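NEQ011 (Nanoarchaeum equitans Kin4-M, PDB 6GQ8) binds iron and is a superoxide reductase of the neelaredoxin type, which probably reduces superoxide at its iron centre. Local coordinates at residues A[12-17]-A[23-28]; A[58-63]-A[83-88]. All coordinates share one frame; numbering follows the deposited sequence.

Contact 1 of 2, residues A[12-17]-A[23-28]; sequences PIIEIE and YKITIE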
# COMPACT_ATOMS: atom_id res chain seq x y z
N PRO A 12 2.92 14.64 11.23
CA PRO A 12 1.77 13.79 11.56
C PRO A 12 1.54 13.75 13.06
O PRO A 12 2.31 13.13 13.81
CB PRO A 12 2.19 12.41 11.01
CG PRO A 12 3.68 12.43 11.05
CD PRO A 12 4.10 13.85 10.82
N ILE A 13 0.47 14.40 13.51
CA ILE A 13 0.19 14.50 14.94
C ILE A 13 -0.50 13.22 15.40
O ILE A 13 -1.47 12.77 14.78
CB ILE A 13 -0.68 15.73 15.23
CG1 ILE A 13 0.04 17.01 14.80
CG2 ILE A 13 -1.04 15.79 16.71
CD1 ILE A 13 1.42 17.16 15.41
N ILE A 14 -0.01 12.65 16.49
CA ILE A 14 -0.52 11.39 17.03
C ILE A 14 -1.34 11.69 18.28
O ILE A 14 -0.89 12.42 19.17
CB ILE A 14 0.63 10.42 17.36
CG1 ILE A 14 1.51 10.18 16.13
CG2 ILE A 14 0.07 9.10 17.89
CD1 ILE A 14 2.82 9.51 16.45
N GLU A 15 -2.54 11.11 18.35
CA GLU A 15 -3.35 11.10 19.56
C GLU A 15 -3.71 9.67 19.92
O GLU A 15 -4.00 8.85 19.05
CB GLU A 15 -4.63 11.93 19.41
CG GLU A 15 -4.40 13.42 19.26
CD GLU A 15 -5.69 14.21 19.30
OE1 GLU A 15 -6.77 13.58 19.29
OE2 GLU A 15 -5.62 15.45 19.36
N ILE A 16 -3.67 9.37 21.22
CA ILE A 16 -3.85 8.01 21.72
C ILE A 16 -4.98 8.01 22.75
O ILE A 16 -4.99 8.82 23.68
CB ILE A 16 -2.56 7.47 22.36
CG1 ILE A 16 -1.41 7.51 21.35
CG2 ILE A 16 -2.77 6.05 22.87
CD1 ILE A 16 -0.05 7.26 21.97
N GLU A 17 -5.94 7.11 22.56
CA GLU A 17 -6.98 6.85 23.55
C GLU A 17 -7.08 5.35 23.78
O GLU A 17 -7.18 4.58 22.83
CB GLU A 17 -8.35 7.40 23.14
CG GLU A 17 -8.37 8.89 22.81
CD GLU A 17 -9.77 9.41 22.55
OE1 GLU A 17 -10.74 8.66 22.79
OE2 GLU A 17 -9.91 10.57 22.13
N TYR A 23 -5.79 0.30 21.68
CA TYR A 23 -5.38 1.70 21.58
C TYR A 23 -6.06 2.30 20.36
O TYR A 23 -5.91 1.78 19.25
CB TYR A 23 -3.86 1.84 21.47
CG TYR A 23 -3.10 1.58 22.76
CD1 TYR A 23 -3.00 2.57 23.73
CD2 TYR A 23 -2.48 0.37 22.99
CE1 TYR A 23 -2.30 2.35 24.91
CE2 TYR A 23 -1.78 0.13 24.16
CZ TYR A 23 -1.70 1.13 25.12
OH TYR A 23 -1.00 0.90 26.28
N LYS A 24 -6.81 3.38 20.57
CA LYS A 24 -7.43 4.11 19.47
C LYS A 24 -6.48 5.24 19.09
O LYS A 24 -6.28 6.19 19.86
CB LYS A 24 -8.80 4.65 19.88
CG LYS A 24 -9.47 5.52 18.83
CD LYS A 24 -10.73 6.18 19.38
CE LYS A 24 -11.39 7.07 18.34
NZ LYS A 24 -12.57 7.78 18.89
N ILE A 25 -5.88 5.13 17.91
CA ILE A 25 -4.76 5.97 17.51
C ILE A 25 -5.21 6.82 16.34
O ILE A 25 -5.47 6.30 15.24
CB ILE A 25 -3.53 5.13 17.15
CG1 ILE A 25 -3.13 4.24 18.33
CG2 ILE A 25 -2.37 6.02 16.76
CD1 ILE A 25 -2.21 3.09 17.95
N THR A 26 -5.32 8.12 16.56
CA THR A 26 -5.68 9.08 15.52
C THR A 26 -4.40 9.73 15.01
O THR A 26 -3.55 10.16 15.80
CB THR A 26 -6.64 10.14 16.05
OG1 THR A 26 -7.81 9.51 16.60
CG2 THR A 26 -7.07 11.08 14.93
N ILE A 27 -4.27 9.81 13.69
CA ILE A 27 -3.14 10.46 13.04
C ILE A 27 -3.70 11.49 12.08
O ILE A 27 -4.54 11.16 11.23
CB ILE A 27 -2.23 9.46 12.30
CG1 ILE A 27 -1.86 8.28 13.20
CG2 ILE A 27 -0.97 10.15 11.81
CD1 ILE A 27 -1.56 7.02 12.44
N GLU A 28 -3.26 12.74 12.21
CA GLU A 28 -3.72 13.81 11.34
C GLU A 28 -2.53 14.69 10.95
O GLU A 28 -1.76 15.10 11.82
CB GLU A 28 -4.80 14.66 12.03
CG GLU A 28 -5.42 15.72 11.13
CD GLU A 28 -6.61 16.43 11.77
OE1 GLU A 28 -6.84 16.22 12.98
OE2 GLU A 28 -7.30 17.19 11.07

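Contact 2 of 2, residues A[58-63]-A[83-88]; sequences THIARI and AKLEGK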
# COMPACT_ATOMS: atom_id res chain seq x y z
N THR A 58 7.64 -2.27 15.09
CA THR A 58 6.64 -3.11 14.44
C THR A 58 5.68 -2.25 13.63
O THR A 58 5.10 -1.30 14.16
CB THR A 58 5.87 -3.94 15.47
OG1 THR A 58 6.75 -4.87 16.11
CG2 THR A 58 4.72 -4.68 14.81
N HIS A 59 5.54 -2.57 12.35
CA HIS A 59 4.61 -1.85 11.50
C HIS A 59 3.18 -2.17 11.91
O HIS A 59 2.77 -3.33 11.90
CB HIS A 59 4.84 -2.21 10.03
CG HIS A 59 4.35 -1.18 9.07
ND1 HIS A 59 4.61 -1.24 7.72
CD2 HIS A 59 3.62 -0.05 9.26
CE1 HIS A 59 4.05 -0.20 7.12
NE2 HIS A 59 3.45 0.54 8.03
N ILE A 60 2.43 -1.14 12.29
CA ILE A 60 1.06 -1.32 12.77
C ILE A 60 0.04 -1.08 11.67
O ILE A 60 -0.86 -1.88 11.46
CB ILE A 60 0.79 -0.40 13.99
CG1 ILE A 60 1.72 -0.74 15.15
CG2 ILE A 60 -0.66 -0.52 14.42
CD1 ILE A 60 1.58 -2.16 15.67
N ALA A 61 0.17 0.04 10.95
CA ALA A 61 -0.80 0.38 9.92
C ALA A 61 -0.13 1.16 8.81
O ALA A 61 0.88 1.83 9.02
CB ALA A 61 -1.97 1.19 10.50
N ARG A 62 -0.70 1.04 7.61
CA ARG A 62 -0.33 1.86 6.46
C ARG A 62 -1.62 2.42 5.86
O ARG A 62 -2.51 1.65 5.50
CB ARG A 62 0.46 1.04 5.43
CG ARG A 62 0.74 1.74 4.11
CD ARG A 62 1.84 1.01 3.33
NE ARG A 62 3.17 1.33 3.82
CZ ARG A 62 4.29 0.74 3.41
NH1 ARG A 62 4.25 -0.23 2.51
NH2 ARG A 62 5.46 1.11 3.91
N ILE A 63 -1.72 3.75 5.78
CA ILE A 63 -2.92 4.41 5.29
C ILE A 63 -2.54 5.27 4.10
O ILE A 63 -1.70 6.17 4.22
CB ILE A 63 -3.61 5.26 6.37
CG1 ILE A 63 -3.90 4.42 7.61
CG2 ILE A 63 -4.89 5.87 5.82
CD1 ILE A 63 -3.02 4.77 8.79
N ALA A 83 -5.25 -0.86 17.57
CA ALA A 83 -4.22 -1.88 17.72
C ALA A 83 -4.15 -2.36 19.16
O ALA A 83 -4.40 -1.60 20.10
CB ALA A 83 -2.85 -1.35 17.29
N LYS A 84 -3.80 -3.63 19.32
CA LYS A 84 -3.40 -4.20 20.59
C LYS A 84 -1.88 -4.10 20.69
O LYS A 84 -1.17 -4.66 19.85
CB LYS A 84 -3.84 -5.66 20.68
CG LYS A 84 -5.34 -5.87 20.55
CD LYS A 84 -5.71 -7.34 20.70
CE LYS A 84 -7.22 -7.52 20.70
NZ LYS A 84 -7.61 -8.94 20.91
N LEU A 85 -1.39 -3.40 21.71
CA LEU A 85 0.05 -3.18 21.86
C LEU A 85 0.49 -3.69 23.22
O LEU A 85 -0.09 -3.33 24.25
CB LEU A 85 0.40 -1.70 21.71
CG LEU A 85 -0.07 -1.04 20.41
CD1 LEU A 85 0.23 0.45 20.43
CD2 LEU A 85 0.57 -1.71 19.21
N GLU A 86 1.53 -4.53 23.23
CA GLU A 86 2.03 -5.13 24.45
C GLU A 86 3.24 -4.36 24.95
O GLU A 86 4.19 -4.11 24.18
CB GLU A 86 2.40 -6.60 24.24
CG GLU A 86 2.81 -7.32 25.52
CD GLU A 86 3.24 -8.75 25.27
OE1 GLU A 86 4.27 -8.96 24.60
OE2 GLU A 86 2.55 -9.68 25.74
N GLY A 87 3.21 -3.97 26.22
CA GLY A 87 4.34 -3.31 26.84
C GLY A 87 4.36 -1.82 26.57
O GLY A 87 3.47 -1.24 25.94
N LYS A 88 5.40 -1.19 27.08
CA LYS A 88 5.61 0.24 26.89
C LYS A 88 6.56 0.49 25.73
O LYS A 88 7.35 -0.38 25.34
CB LYS A 88 6.13 0.89 28.17
CG LYS A 88 5.11 0.87 29.30
CD LYS A 88 5.57 1.67 30.51
CE LYS A 88 4.48 1.71 31.57
NZ LYS A 88 4.93 2.39 32.81

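Contact 1 of 2, residues A[12-17]-A[23-28]
The Y23 ring meets I16 at an oblique angle. The methyl CG2 of I16 lies 3.6 Å from CD1 of Y23, and the two side chains slant across one another. In I16 this methyl is the branch opposite the backbone N (CG1 at chi1 -57°), which places it against the ring. K18 adds a cation-pi contact to Y23, and L85 and L109 also pack on it. The same face of the hairpin continues through I14 and I25, which lie side by side with their CG2 methyls 4.1 Å apart. At its end CG2 of I27 touches CB of P12. Strands 89-97 and 101-108 cover this face: I16 and I25 touch L91, I14 touches A93 and T105, and P12 touches S95 and W103.

I13, E15, E17, K24, T26 and E28 project to the other face. Here the extended K24 chain brings NZ to 4.4 Å from OE1 of E17, too far for a salt bridge. OE2 of E15 forms a salt bridge with NZ of K31. Six backbone hydrogen bonds join the strands, two in each of the pairs I13-E28, E15-T26 and E17-K24. The bond from E15 N to T26 O measures 2.9 Å. I14-I27 and I16-I25 are the non-hydrogen-bonded pairs, where the CA of I27 makes a CA-H...O contact of 3.3 Å with O of I13. This regular antiparallel ladder is a beta hairpin. It forms two strands of the three-stranded sheet in the beta sandwich of the desulfoferrodoxin family.

Contact 2 of 2, residues A[58-63]-A[83-88]
In I60 a chi1 of -62° turns CG2 opposite the backbone N, toward A83, and a chi2 of -60° swings CD1 toward L85. CG2 meets the methyl CB of A83 at 3.7 Å. CG1 carries CD1 to CD2 of L85. L85 sets its own CG beside its backbone N (chi1 -55°), and the end of its side chain comes closer to I60 than its CB direction suggests.

The contact bridges the two sheets of the beta sandwich, from strand 58-65 to the end of strand 74-84 and the first residue of the loop after it. No hydrogen bond joins the segments. The CA atoms of I60 and A83 are 7.3 Å apart, and the touching atoms are all aliphatic carbons. I60 and A83 are buried, whereas L85 is partly exposed. I60 and A61 both face L48 in a classic beta bulge, which breaks the regular strand pairing. L48 and F50 of strand 43-52 pack on I60, and F50 and L109 touch L85.

In a second subunit, T75 OG1 hydrogen-bonds O of I60, and a strand pairs antiparallel with R62, I63, A83 and K84. Within the I60-L85 contact the side chains slant past each other, with CD1 of I60 and CD2 of L85 3.7 Å apart.

How the contacts relate
From the N terminus, the chain passes H10, an iron ligand, and enters strand 12-19. With five residues between segments 12-17 and 23-28, contact 1 closes a short hairpin. Strands 43-52 and 58-65 then follow in the other sheet. Contact 2 closes a longer loop of 19 residues, from 58-63 to 83-88. The two contacts come in series, neither nested nor crossed. They meet because strand 74-84 returns beside strand 22-29, where N of Y23 lies 2.8 Å from O of A83, a probable hydrogen bond. Contact 1 joins two strands of the three-stranded sheet, while contact 2 ties its third strand to the opposing sheet. Their centres are about 12 Å apart.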